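Local coordinates for protein HemO (Neisseria meningitidis, PDB 1J77) that binds heme and probably opens its porphyrin ring by oxidation, as heme oxygenases do, releasing the iron, at residues D24-L29 / F183-L188; I108-C113 / R178-F183; E40-F45 / A139-P144. All blocks are in the same frame, centred on the assembly; numbering follows the deposited sequence. Where two conformers were deposited one is given.

Contact 1. Residues D24-L29 / F183-L188; sequences DSVDNL and FYKVVL. With HEM (protoporphyrin IX containing Fe), chain B.
Two polar atoms tie helix 11-32 to helix 167-192 beside the heme. Lys185 NZ donates a hydrogen bond to Ser25 OG at 2.8 Å, and the same ammonium forms a salt bridge with Glu199. Ser25 OG, set between its backbone N and carbonyl carbon (chi1 81°), also bonds to Val22 O one turn earlier, so the hydroxyl is gripped from both helices. The lysine chain bends at chi3 (-74°) to bring its tip to the serine.

Apolar contacts fill the rest of the interface between the nearly parallel segments, whose axes are 10.5 Å apart. Val26 divides its two methyls: CG2 rests on the lysine stem, 3.7 Å from Lys185 CG, while CG1 meets Tyr184 CD2 at 3.8 Å. One turn on, Leu29 and Leu188 run antiparallel alongside one another, Leu29 CG lying 3.8 Å from Leu188 CD2.

The third group of contacts is with the porphyrin. Its methyl CMC sits over one face of the Tyr184 ring, displaced toward the rim and 3.4 Å from Tyr184 CZ, and also touches Val26 CG1. Asp27 OD2 approaches methyl CMB at 3.3 Å. The adjoining turn carries His23, the axial ligand of the iron, whose other axial position holds a water.

Glu199 probably keeps the Lys185 ammonium charged, while Ser25 OG fixes where it points; the heme side of the same interface is mostly apolar, a valine methyl and a tyrosine face meeting CMC, with the Asp27 carboxylate beside CMB.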
loop_
_atom_site.group_PDB
_atom_site.type_symbol
_atom_site.label_atom_id
_atom_site.label_comp_id
_atom_site.label_asym_id
_atom_site.label_seq_id
_atom_site.Cartn_x
_atom_site.Cartn_y
_atom_site.Cartn_z
ATOM N N ASP A 24 8.791 -4.263 7.473
ATOM C CA ASP A 24 9.524 -3.392 8.359
ATOM C C ASP A 24 10.614 -2.623 7.617
ATOM O O ASP A 24 10.842 -1.443 7.949
ATOM C CB ASP A 24 10.057 -4.157 9.544
ATOM C CG ASP A 24 8.975 -4.624 10.490
ATOM O OD1 ASP A 24 7.786 -4.256 10.273
ATOM O OD2 ASP A 24 9.257 -5.339 11.497
ATOM N N SER A 25 11.196 -3.214 6.566
ATOM C CA SER A 25 12.170 -2.449 5.763
ATOM C C SER A 25 11.506 -1.254 5.063
ATOM O O SER A 25 12.136 -0.189 4.867
ATOM C CB SER A 25 12.937 -3.348 4.804
ATOM O OG SER A 25 12.156 -3.607 3.638
ATOM N N VAL A 26 10.238 -1.433 4.676
ATOM C CA VAL A 26 9.477 -0.361 4.047
ATOM C C VAL A 26 9.137 0.764 5.021
ATOM O O VAL A 26 9.379 1.943 4.748
ATOM C CB VAL A 26 8.184 -0.949 3.365
ATOM C CG1 VAL A 26 7.261 0.208 2.966
ATOM C CG2 VAL A 26 8.580 -1.780 2.187
ATOM N N ASP A 27 8.649 0.383 6.205
ATOM C CA ASP A 27 8.327 1.298 7.284
ATOM C C ASP A 27 9.587 2.152 7.601
ATOM O O ASP A 27 9.547 3.355 7.548
ATOM C CB ASP A 27 7.850 0.440 8.482
ATOM C CG ASP A 27 7.603 1.231 9.800
ATOM O OD1 ASP A 27 7.992 2.407 9.947
ATOM O OD2 ASP A 27 6.900 0.675 10.703
ATOM N N ASN A 28 10.702 1.476 7.800
ATOM C CA ASN A 28 11.946 2.175 8.122
ATOM C C ASN A 28 12.390 3.104 7.003
ATOM O O ASN A 28 12.852 4.226 7.272
ATOM C CB ASN A 28 13.063 1.148 8.398
ATOM C CG ASN A 28 12.910 0.436 9.709
ATOM O OD1 ASN A 28 12.302 0.969 10.623
ATOM N ND2 ASN A 28 13.481 -0.773 9.814
ATOM N N LEU A 29 12.305 2.619 5.746
ATOM C CA LEU A 29 12.743 3.479 4.652
ATOM C C LEU A 29 11.858 4.711 4.471
ATOM O O LEU A 29 12.342 5.811 4.176
ATOM C CB LEU A 29 12.843 2.688 3.351
ATOM C CG LEU A 29 13.410 3.390 2.116
ATOM C CD1 LEU A 29 14.821 3.979 2.351
ATOM C CD2 LEU A 29 13.434 2.424 0.989
ATOM N N PHE A 183 8.545 -3.387 -5.193
ATOM C CA PHE A 183 8.182 -2.308 -6.096
ATOM C C PHE A 183 7.949 -0.986 -5.339
ATOM O O PHE A 183 8.408 0.056 -5.781
ATOM C CB PHE A 183 6.957 -2.697 -6.929
ATOM C CG PHE A 183 6.453 -1.593 -7.851
ATOM C CD1 PHE A 183 7.227 -1.168 -8.922
ATOM C CD2 PHE A 183 5.277 -0.918 -7.587
ATOM C CE1 PHE A 183 6.792 -0.200 -9.731
ATOM C CE2 PHE A 183 4.840 0.084 -8.440
ATOM C CZ PHE A 183 5.625 0.434 -9.496
ATOM N N TYR A 184 7.257 -1.027 -4.214
ATOM C CA TYR A 184 7.099 0.160 -3.400
ATOM C C TYR A 184 8.422 0.834 -3.105
ATOM O O TYR A 184 8.530 2.051 -3.267
ATOM C CB TYR A 184 6.360 -0.128 -2.113
ATOM C CG TYR A 184 5.859 1.115 -1.375
ATOM C CD1 TYR A 184 4.629 1.674 -1.609
ATOM C CD2 TYR A 184 6.640 1.753 -0.443
ATOM C CE1 TYR A 184 4.192 2.811 -0.954
ATOM C CE2 TYR A 184 6.206 2.878 0.219
ATOM C CZ TYR A 184 4.988 3.381 0.005
ATOM O OH TYR A 184 4.578 4.522 0.638
ATOM N N LYS A 185 9.429 0.058 -2.736
ATOM C CA LYS A 185 10.721 0.664 -2.454
ATOM C C LYS A 185 11.426 1.156 -3.721
ATOM O O LYS A 185 12.119 2.157 -3.662
ATOM C CB LYS A 185 11.621 -0.306 -1.710
ATOM C CG LYS A 185 11.102 -0.670 -0.313
ATOM C CD LYS A 185 12.114 -1.378 0.617
ATOM C CE LYS A 185 12.332 -2.789 0.235
ATOM N NZ LYS A 185 13.392 -3.450 1.092
ATOM N N VAL A 186 11.302 0.461 -4.846
ATOM C CA VAL A 186 11.876 0.968 -6.108
ATOM C C VAL A 186 11.297 2.362 -6.391
ATOM O O VAL A 186 12.063 3.321 -6.687
ATOM C CB VAL A 186 11.567 0.034 -7.315
ATOM C CG1 VAL A 186 11.832 0.751 -8.653
ATOM C CG2 VAL A 186 12.314 -1.271 -7.185
ATOM N N VAL A 187 9.991 2.522 -6.293
ATOM C CA VAL A 187 9.348 3.801 -6.524
ATOM C C VAL A 187 9.814 4.883 -5.520
ATOM O O VAL A 187 10.072 6.034 -5.902
ATOM C CB VAL A 187 7.806 3.676 -6.559
ATOM C CG1 VAL A 187 7.176 5.018 -6.731
ATOM C CG2 VAL A 187 7.401 2.704 -7.656
ATOM N N LEU A 188 9.882 4.515 -4.244
ATOM C CA LEU A 188 10.296 5.415 -3.193
ATOM C C LEU A 188 11.688 5.933 -3.518
ATOM O O LEU A 188 11.928 7.141 -3.470
ATOM C CB LEU A 188 10.235 4.665 -1.853
ATOM C CG LEU A 188 10.611 5.453 -0.597
ATOM C CD1 LEU A 188 10.153 4.693 0.633
ATOM C CD2 LEU A 188 12.077 5.829 -0.440
HETATM C CHA HEM B . 0.350 -3.603 8.862
HETATM C CHB HEM B . 2.907 0.278 10.221
HETATM C CHC HEM B . 3.801 1.307 5.537
HETATM C CHD HEM B . 1.640 -2.862 4.226
HETATM C C1A HEM B . 0.882 -2.591 9.624
HETATM C C2A HEM B . 0.654 -2.376 11.071
HETATM C C3A HEM B . 1.370 -1.306 11.410
HETATM C C4A HEM B . 2.078 -0.806 10.241
HETATM C CMA HEM B . 1.452 -0.691 12.830
HETATM C CAA HEM B . -0.273 -3.157 12.046
HETATM C CBA HEM B . -1.614 -2.426 12.130
HETATM C CGA HEM B . -2.633 -3.199 12.946
HETATM O O1A HEM B . -2.440 -4.437 13.128
HETATM O O2A HEM B . -3.617 -2.556 13.420
HETATM C C1B HEM B . 3.374 0.911 9.079
HETATM C C2B HEM B . 4.116 2.141 9.061
HETATM C C3B HEM B . 4.404 2.424 7.759
HETATM C C4B HEM B . 3.769 1.395 6.937
HETATM C CMB HEM B . 4.467 2.902 10.365
HETATM C CAB HEM B . 5.128 3.649 7.196
HETATM C CBB HEM B . 6.133 4.222 7.849
HETATM C C1C HEM B . 3.245 0.302 4.791
HETATM C C2C HEM B . 3.191 0.251 3.330
HETATM C C3C HEM B . 2.651 -0.928 2.984
HETATM C C4C HEM B . 2.234 -1.624 4.170
HETATM C CMC HEM B . 3.806 1.323 2.419
HETATM C CAC HEM B . 2.400 -1.483 1.588
HETATM C CBC HEM B . 3.071 -0.990 0.552
HETATM C C1D HEM B . 1.129 -3.407 5.362
HETATM C C2D HEM B . 0.421 -4.661 5.361
HETATM C C3D HEM B . 0.036 -4.916 6.783
HETATM C C4D HEM B . 0.538 -3.772 7.505
HETATM C CMD HEM B . 0.154 -5.537 4.135
HETATM C CAD HEM B . -0.785 -6.070 7.360
HETATM C CBD HEM B . 0.037 -7.019 8.180
HETATM C CGD HEM B . -0.921 -8.129 8.553
HETATM O O1D HEM B . -1.050 -9.081 7.746
HETATM O O2D HEM B . -1.499 -8.088 9.683
HETATM N NA HEM B . 1.734 -1.613 9.170
HETATM N NB HEM B . 3.217 0.465 7.775
HETATM N NC HEM B . 2.642 -0.838 5.236
HETATM N ND HEM B . 1.203 -2.875 6.657
HETATM FE FE HEM B . 2.283 -1.286 7.230
HETATM O O HOH W 1 0.625 -0.288 6.970
#

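Contact 2. Residues I108-C113 / R178-F183; sequences IGWLYC and REAFAF. With HEM (protoporphyrin IX containing Fe), chain B.
The helix pair here walls the heme pocket of the all-helical heme oxygenase fold: on helices 104-119 and 167-192, the axes of segments 108-113 and 178-183 cross at -56° and approach to 8.4 Å. Small Ala180 permits the close approach. Its CA lies 3.7 Å from the centroid of the Trp110 six-membered ring, almost on the ring normal, a CH-pi contact, and its CB covers the same indole. Beyond it, Trp110 CH2 touches Phe183 CB at 3.7 Å, the two rings meeting obliquely.

Nearer the heme, Cys113 SG, anti to its backbone N (chi1 -176°), stands over the centre of the Phe181 ring, 3.8 Å from the centroid and 11° off the normal: a sulfur-aromatic contact. The sulfur also reaches HEM CAC at 3.5 Å, and Phe181 turns its edge to HEM CHD. Tyr112 OH donates to the propionate oxygen HEM O1D at 2.7 Å, while its ring face receives methyl CMD.

At the outer end, a water accepts from Trp110 NE1 and donates to Glu179 OE1; Glu179 OE2 accepts from Gln175 NE2 and forms a salt bridge with Lys106 NZ. Sulfur and aromatic carbon therefore border the heme's vinyl corner, and the tyrosine hydroxyl probably eases the propionate's negative charge.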
loop_
_atom_site.group_PDB
_atom_site.type_symbol
_atom_site.label_atom_id
_atom_site.label_comp_id
_atom_site.label_asym_id
_atom_site.label_seq_id
_atom_site.Cartn_x
_atom_site.Cartn_y
_atom_site.Cartn_z
ATOM N N ILE A 108 -3.122 -11.481 -6.124
ATOM C CA ILE A 108 -3.713 -11.580 -4.788
ATOM C C ILE A 108 -2.733 -11.066 -3.716
ATOM O O ILE A 108 -3.156 -10.407 -2.792
ATOM C CB ILE A 108 -4.194 -13.027 -4.511
ATOM C CG1 ILE A 108 -5.218 -13.446 -5.562
ATOM C CG2 ILE A 108 -4.818 -13.086 -3.131
ATOM C CD1 ILE A 108 -5.477 -14.945 -5.585
ATOM N N GLY A 109 -1.461 -11.379 -3.884
ATOM C CA GLY A 109 -0.399 -10.809 -3.045
ATOM C C GLY A 109 -0.287 -9.287 -3.081
ATOM O O GLY A 109 -0.084 -8.670 -2.034
ATOM N N TRP A 110 -0.402 -8.685 -4.256
ATOM C CA TRP A 110 -0.439 -7.228 -4.378
ATOM C C TRP A 110 -1.629 -6.656 -3.672
ATOM O O TRP A 110 -1.564 -5.601 -3.031
ATOM C CB TRP A 110 -0.418 -6.739 -5.843
ATOM C CG TRP A 110 0.878 -6.929 -6.520
ATOM C CD1 TRP A 110 1.485 -8.089 -6.865
ATOM C CD2 TRP A 110 1.738 -5.887 -6.966
ATOM N NE1 TRP A 110 2.695 -7.825 -7.438
ATOM C CE2 TRP A 110 2.856 -6.476 -7.558
ATOM C CE3 TRP A 110 1.661 -4.503 -6.935
ATOM C CZ2 TRP A 110 3.921 -5.722 -8.114
ATOM C CZ3 TRP A 110 2.708 -3.765 -7.485
ATOM C CH2 TRP A 110 3.822 -4.382 -8.042
ATOM N N LEU A 111 -2.776 -7.319 -3.818
ATOM C CA LEU A 111 -3.936 -6.881 -3.121
ATOM C C LEU A 111 -3.796 -6.907 -1.570
ATOM O O LEU A 111 -4.226 -5.969 -0.906
ATOM C CB LEU A 111 -5.160 -7.707 -3.587
ATOM C CG LEU A 111 -6.469 -7.313 -2.928
ATOM C CD1 LEU A 111 -6.875 -5.935 -3.150
ATOM C CD2 LEU A 111 -7.581 -8.285 -3.367
ATOM N N TYR A 112 -3.255 -7.988 -1.048
ATOM C CA TYR A 112 -2.913 -8.098 0.384
ATOM C C TYR A 112 -2.028 -6.905 0.812
ATOM O O TYR A 112 -2.351 -6.198 1.787
ATOM C CB TYR A 112 -2.209 -9.437 0.644
ATOM C CG TYR A 112 -1.488 -9.463 1.979
ATOM C CD1 TYR A 112 -2.193 -9.636 3.177
ATOM C CD2 TYR A 112 -0.127 -9.275 2.020
ATOM C CE1 TYR A 112 -1.526 -9.610 4.393
ATOM C CE2 TYR A 112 0.559 -9.218 3.240
ATOM C CZ TYR A 112 -0.146 -9.395 4.430
ATOM O OH TYR A 112 0.558 -9.356 5.656
ATOM N N CYS A 113 -0.994 -6.613 0.045
ATOM C CA CYS A 113 -0.034 -5.536 0.382
ATOM C C CYS A 113 -0.759 -4.208 0.403
ATOM O O CYS A 113 -0.663 -3.455 1.361
ATOM C CB CYS A 113 1.042 -5.552 -0.655
ATOM S SG CYS A 113 2.348 -4.421 -0.397
ATOM N N ARG A 178 5.698 -10.185 -1.865
ATOM C CA ARG A 178 7.122 -9.810 -1.774
ATOM C C ARG A 178 7.452 -8.778 -2.892
ATOM O O ARG A 178 8.131 -7.771 -2.665
ATOM C CB ARG A 178 8.054 -11.052 -1.881
ATOM C CG ARG A 178 8.002 -11.984 -0.674
ATOM C CD ARG A 178 8.908 -13.183 -0.738
ATOM N NE ARG A 178 8.880 -13.813 0.570
ATOM C CZ ARG A 178 9.279 -15.043 0.830
ATOM N NH1 ARG A 178 9.747 -15.811 -0.142
ATOM N NH2 ARG A 178 9.202 -15.496 2.078
ATOM N N GLU A 179 6.971 -9.055 -4.100
ATOM C CA GLU A 179 7.201 -8.198 -5.248
ATOM C C GLU A 179 6.516 -6.845 -5.140
ATOM O O GLU A 179 7.097 -5.844 -5.583
ATOM C CB GLU A 179 6.869 -8.908 -6.558
ATOM C CG GLU A 179 7.811 -10.087 -6.821
ATOM C CD GLU A 179 7.447 -10.931 -8.018
ATOM O OE1 GLU A 179 6.736 -10.431 -8.906
ATOM O OE2 GLU A 179 7.956 -12.067 -8.088
ATOM N N ALA A 180 5.336 -6.776 -4.518
ATOM C CA ALA A 180 4.604 -5.492 -4.289
ATOM C C ALA A 180 5.406 -4.613 -3.334
ATOM O O ALA A 180 5.621 -3.439 -3.619
ATOM C CB ALA A 180 3.288 -5.737 -3.759
ATOM N N PHE A 181 5.901 -5.217 -2.254
ATOM C CA PHE A 181 6.749 -4.454 -1.333
ATOM C C PHE A 181 8.010 -4.003 -2.001
ATOM O O PHE A 181 8.464 -2.881 -1.773
ATOM C CB PHE A 181 7.103 -5.250 -0.068
ATOM C CG PHE A 181 6.010 -5.331 0.995
ATOM C CD1 PHE A 181 5.480 -6.579 1.382
ATOM C CD2 PHE A 181 5.522 -4.199 1.644
ATOM C CE1 PHE A 181 4.537 -6.667 2.370
ATOM C CE2 PHE A 181 4.592 -4.312 2.647
ATOM C CZ PHE A 181 4.067 -5.560 2.991
ATOM N N ALA A 182 8.634 -4.869 -2.815
ATOM C CA ALA A 182 9.860 -4.466 -3.477
ATOM C C ALA A 182 9.640 -3.330 -4.437
ATOM O O ALA A 182 10.438 -2.419 -4.515
ATOM C CB ALA A 182 10.474 -5.611 -4.190
ATOM N N PHE A 183 8.545 -3.387 -5.193
ATOM C CA PHE A 183 8.182 -2.308 -6.096
ATOM C C PHE A 183 7.949 -0.986 -5.339
ATOM O O PHE A 183 8.408 0.056 -5.781
ATOM C CB PHE A 183 6.957 -2.697 -6.929
ATOM C CG PHE A 183 6.453 -1.593 -7.851
ATOM C CD1 PHE A 183 7.227 -1.168 -8.922
ATOM C CD2 PHE A 183 5.277 -0.918 -7.587
ATOM C CE1 PHE A 183 6.792 -0.200 -9.731
ATOM C CE2 PHE A 183 4.840 0.084 -8.440
ATOM C CZ PHE A 183 5.625 0.434 -9.496
HETATM C CHA HEM B . 0.350 -3.603 8.862
HETATM C CHB HEM B . 2.907 0.278 10.221
HETATM C CHC HEM B . 3.801 1.307 5.537
HETATM C CHD HEM B . 1.640 -2.862 4.226
HETATM C C1A HEM B . 0.882 -2.591 9.624
HETATM C C2A HEM B . 0.654 -2.376 11.071
HETATM C C3A HEM B . 1.370 -1.306 11.410
HETATM C C4A HEM B . 2.078 -0.806 10.241
HETATM C CMA HEM B . 1.452 -0.691 12.830
HETATM C CAA HEM B . -0.273 -3.157 12.046
HETATM C CBA HEM B . -1.614 -2.426 12.130
HETATM C CGA HEM B . -2.633 -3.199 12.946
HETATM O O1A HEM B . -2.440 -4.437 13.128
HETATM O O2A HEM B . -3.617 -2.556 13.420
HETATM C C1B HEM B . 3.374 0.911 9.079
HETATM C C2B HEM B . 4.116 2.141 9.061
HETATM C C3B HEM B . 4.404 2.424 7.759
HETATM C C4B HEM B . 3.769 1.395 6.937
HETATM C CMB HEM B . 4.467 2.902 10.365
HETATM C CAB HEM B . 5.128 3.649 7.196
HETATM C CBB HEM B . 6.133 4.222 7.849
HETATM C C1C HEM B . 3.245 0.302 4.791
HETATM C C2C HEM B . 3.191 0.251 3.330
HETATM C C3C HEM B . 2.651 -0.928 2.984
HETATM C C4C HEM B . 2.234 -1.624 4.170
HETATM C CMC HEM B . 3.806 1.323 2.419
HETATM C CAC HEM B . 2.400 -1.483 1.588
HETATM C CBC HEM B . 3.071 -0.990 0.552
HETATM C C1D HEM B . 1.129 -3.407 5.362
HETATM C C2D HEM B . 0.421 -4.661 5.361
HETATM C C3D HEM B . 0.036 -4.916 6.783
HETATM C C4D HEM B . 0.538 -3.772 7.505
HETATM C CMD HEM B . 0.154 -5.537 4.135
HETATM C CAD HEM B . -0.785 -6.070 7.360
HETATM C CBD HEM B . 0.037 -7.019 8.180
HETATM C CGD HEM B . -0.921 -8.129 8.553
HETATM O O1D HEM B . -1.050 -9.081 7.746
HETATM O O2D HEM B . -1.499 -8.088 9.683
HETATM N NA HEM B . 1.734 -1.613 9.170
HETATM N NB HEM B . 3.217 0.465 7.775
HETATM N NC HEM B . 2.642 -0.838 5.236
HETATM N ND HEM B . 1.203 -2.875 6.657
HETATM FE FE HEM B . 2.283 -1.286 7.230
HETATM O O HOH W 2 4.345 -9.852 -8.807
HETATM O O HOH W 1 0.625 -0.288 6.970
#

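Contact 3. Residues E40-F45 / A139-P144; sequences ENYIKF and ARHLAP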
loop_
_atom_site.group_PDB
_atom_site.type_symbol
_atom_site.label_atom_id
_atom_site.label_comp_id
_atom_site.label_asym_id
_atom_site.label_seq_id
_atom_site.Cartn_x
_atom_site.Cartn_y
_atom_site.Cartn_z
ATOM N N GLU A 40 7.106 19.982 0.609
ATOM C CA GLU A 40 7.823 19.442 -0.529
ATOM C C GLU A 40 8.049 17.925 -0.379
ATOM O O GLU A 40 7.768 17.143 -1.271
ATOM C CB GLU A 40 9.162 20.157 -0.676
ATOM C CG GLU A 40 10.063 19.575 -1.744
ATOM C CD GLU A 40 11.453 20.191 -1.799
ATOM O OE1 GLU A 40 11.773 21.123 -0.993
ATOM O OE2 GLU A 40 12.238 19.736 -2.666
ATOM N N ASN A 41 8.536 17.511 0.774
ATOM C CA ASN A 41 8.695 16.083 1.003
ATOM C C ASN A 41 7.346 15.333 1.087
ATOM O O ASN A 41 7.286 14.151 0.685
ATOM C CB ASN A 41 9.579 15.824 2.220
ATOM C CG ASN A 41 11.031 15.732 1.857
ATOM O OD1 ASN A 41 11.493 16.289 0.858
ATOM N ND2 ASN A 41 11.763 14.945 2.642
ATOM N N TYR A 42 6.302 15.957 1.610
ATOM C CA TYR A 42 4.989 15.289 1.695
ATOM C C TYR A 42 4.482 15.061 0.286
ATOM O O TYR A 42 3.827 14.021 0.008
ATOM C CB TYR A 42 3.942 16.075 2.508
ATOM C CG TYR A 42 2.672 15.307 2.759
ATOM C CD1 TYR A 42 2.652 14.184 3.566
ATOM C CD2 TYR A 42 1.453 15.700 2.180
ATOM C CE1 TYR A 42 1.483 13.491 3.820
ATOM C CE2 TYR A 42 0.308 15.033 2.438
ATOM C CZ TYR A 42 0.304 13.924 3.233
ATOM O OH TYR A 42 -0.841 13.213 3.424
ATOM N N ILE A 43 4.771 15.985 -0.620
ATOM C CA ILE A 43 4.333 15.813 -2.010
ATOM C C ILE A 43 5.081 14.634 -2.624
ATOM O O ILE A 43 4.498 13.835 -3.372
ATOM C CB ILE A 43 4.491 17.142 -2.806
ATOM C CG1 ILE A 43 3.344 18.079 -2.435
ATOM C CG2 ILE A 43 4.523 16.855 -4.258
ATOM C CD1 ILE A 43 3.525 19.535 -2.859
ATOM N N LYS A 44 6.343 14.474 -2.287
ATOM C CA LYS A 44 7.098 13.308 -2.753
ATOM C C LYS A 44 6.448 12.018 -2.270
ATOM O O LYS A 44 6.352 11.026 -3.025
ATOM C CB LYS A 44 8.527 13.391 -2.244
ATOM C CG LYS A 44 9.114 14.837 -2.280
ATOM C CD LYS A 44 10.591 14.828 -1.873
ATOM C CE LYS A 44 11.281 16.131 -2.102
ATOM N NZ LYS A 44 12.710 15.865 -2.341
ATOM N N PHE A 45 5.985 12.031 -1.052
ATOM C CA PHE A 45 5.313 10.903 -0.468
ATOM C C PHE A 45 4.014 10.639 -1.213
ATOM O O PHE A 45 3.677 9.509 -1.506
ATOM C CB PHE A 45 5.055 11.137 1.013
ATOM C CG PHE A 45 4.350 10.038 1.671
ATOM C CD1 PHE A 45 4.988 8.831 1.807
ATOM C CD2 PHE A 45 3.043 10.177 2.137
ATOM C CE1 PHE A 45 4.336 7.766 2.357
ATOM C CE2 PHE A 45 2.395 9.102 2.718
ATOM C CZ PHE A 45 3.069 7.922 2.856
ATOM N N ALA A 139 -4.820 14.420 3.439
ATOM C CA ALA A 139 -4.613 13.065 4.004
ATOM C C ALA A 139 -5.860 12.154 3.895
ATOM O O ALA A 139 -6.113 11.274 4.717
ATOM C CB ALA A 139 -4.100 13.158 5.455
ATOM N N ARG A 140 -6.671 12.433 2.885
ATOM C CA ARG A 140 -7.871 11.633 2.599
ATOM C C ARG A 140 -7.544 10.141 2.448
ATOM O O ARG A 140 -8.273 9.268 2.967
ATOM C CB ARG A 140 -8.482 12.202 1.305
ATOM C CG ARG A 140 -8.744 13.780 1.254
ATOM C CD ARG A 140 -8.943 14.308 -0.169
ATOM N NE ARG A 140 -9.246 15.730 -0.277
ATOM C CZ ARG A 140 -10.466 16.276 -0.216
ATOM N NH1 ARG A 140 -11.534 15.547 -0.013
ATOM N NH2 ARG A 140 -10.630 17.570 -0.365
ATOM N N HIS A 141 -6.447 9.847 1.747
ATOM C CA HIS A 141 -6.051 8.446 1.484
ATOM C C HIS A 141 -5.589 7.668 2.700
ATOM O O HIS A 141 -5.609 6.423 2.693
ATOM C CB HIS A 141 -5.021 8.363 0.359
ATOM C CG HIS A 141 -3.609 8.569 0.795
ATOM N ND1 HIS A 141 -3.023 9.808 0.880
ATOM C CD2 HIS A 141 -2.650 7.667 1.109
ATOM C CE1 HIS A 141 -1.754 9.660 1.247
ATOM N NE2 HIS A 141 -1.513 8.373 1.405
ATOM N N LEU A 142 -5.289 8.398 3.780
ATOM C CA LEU A 142 -4.815 7.804 5.028
ATOM C C LEU A 142 -5.873 7.699 6.095
ATOM O O LEU A 142 -5.677 7.043 7.110
ATOM C CB LEU A 142 -3.643 8.631 5.589
ATOM C CG LEU A 142 -2.342 8.700 4.777
ATOM C CD1 LEU A 142 -1.316 9.735 5.335
ATOM C CD2 LEU A 142 -1.687 7.362 4.670
ATOM N N ALA A 143 -7.024 8.311 5.846
ATOM C CA ALA A 143 -8.104 8.262 6.818
ATOM C C ALA A 143 -8.615 6.828 6.989
ATOM O O ALA A 143 -8.528 5.979 6.071
ATOM C CB ALA A 143 -9.190 9.169 6.390
ATOM N N PRO A 144 -9.119 6.541 8.174
ATOM C CA PRO A 144 -9.568 5.195 8.533
ATOM C C PRO A 144 -10.814 4.781 7.768
ATOM O O PRO A 144 -11.608 5.659 7.441
ATOM C CB PRO A 144 -9.940 5.326 10.015
ATOM C CG PRO A 144 -9.816 6.686 10.366
ATOM C CD PRO A 144 -9.352 7.533 9.237
#
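Helical residues 40-45, in the early part of helix 39-60, face an irregular turn at 139-144 in the loop between helices 122-129 and 149-162. The backbones stay well apart, the nearest CA atoms, those of Tyr42 and Ala139, being 10.1 Å from each other, so long side chains must span the gap. Leu142 N bonds back to Ala139 O at 3.1 Å, closing the turn that presents His141 and Leu142 to the helix.

Tyr42 and Phe45 both leave the helix with CG anti to the backbone N. The tyrosine reaches tip first: its OH touches Ala139 CA and CB, each at 3.8 Å, and Leu142 CD1 at 4.0 Å. That hydroxyl donates a hydrogen bond to Gly138 O, just ahead of the turn, and the Tyr42 ring is stacked with Tyr133. Phe45 brings CE2 to the edge of the imidazole, 4.2 Å from His141 NE2, the two side chains crossing obliquely.

His141 sets CG between its backbone N and carbonyl carbon (chi1 85°), and Leu142 CG lies over one face of the imidazole, toward its rim. The His141 nitrogens have separate partners, ND1 with Asp84 OD2 and NE2 with Gln49 OE1, while Phe45 also touches Tyr184 of the heme pocket.

Loose van der Waals contact thus joins helix to loop, with directional strength supplied from outside the pair: two hydrogen bonds fix the buried imidazole in rotation, and with acceptors at both nitrogens it may carry both protons, a charge the Asp84 carboxylate would favour.

How the contacts relate
Contacts 1 and 2 lie along the same helix, 167-192, sharing Phe183, with centres 12 Å apart; both touch the heme, and Val26 CG2 of one packs on Phe181 CD2 of the other. Contact 3 lies about 15 Å from contact 1 and 20 Å from contact 2 between centres; it packs against contact 1, Tyr184 OH on Phe45 CE1, but does not touch contact 2, across the chain's centre. Along the sequence, contact 1 spans the other two, whose segments alternate. Contacts 1 and 2 thus line the heme pocket from helix 167-192, whereas contact 3, its Phe45 side chain about 6 Å from the heme, forms a second layer behind Tyr184.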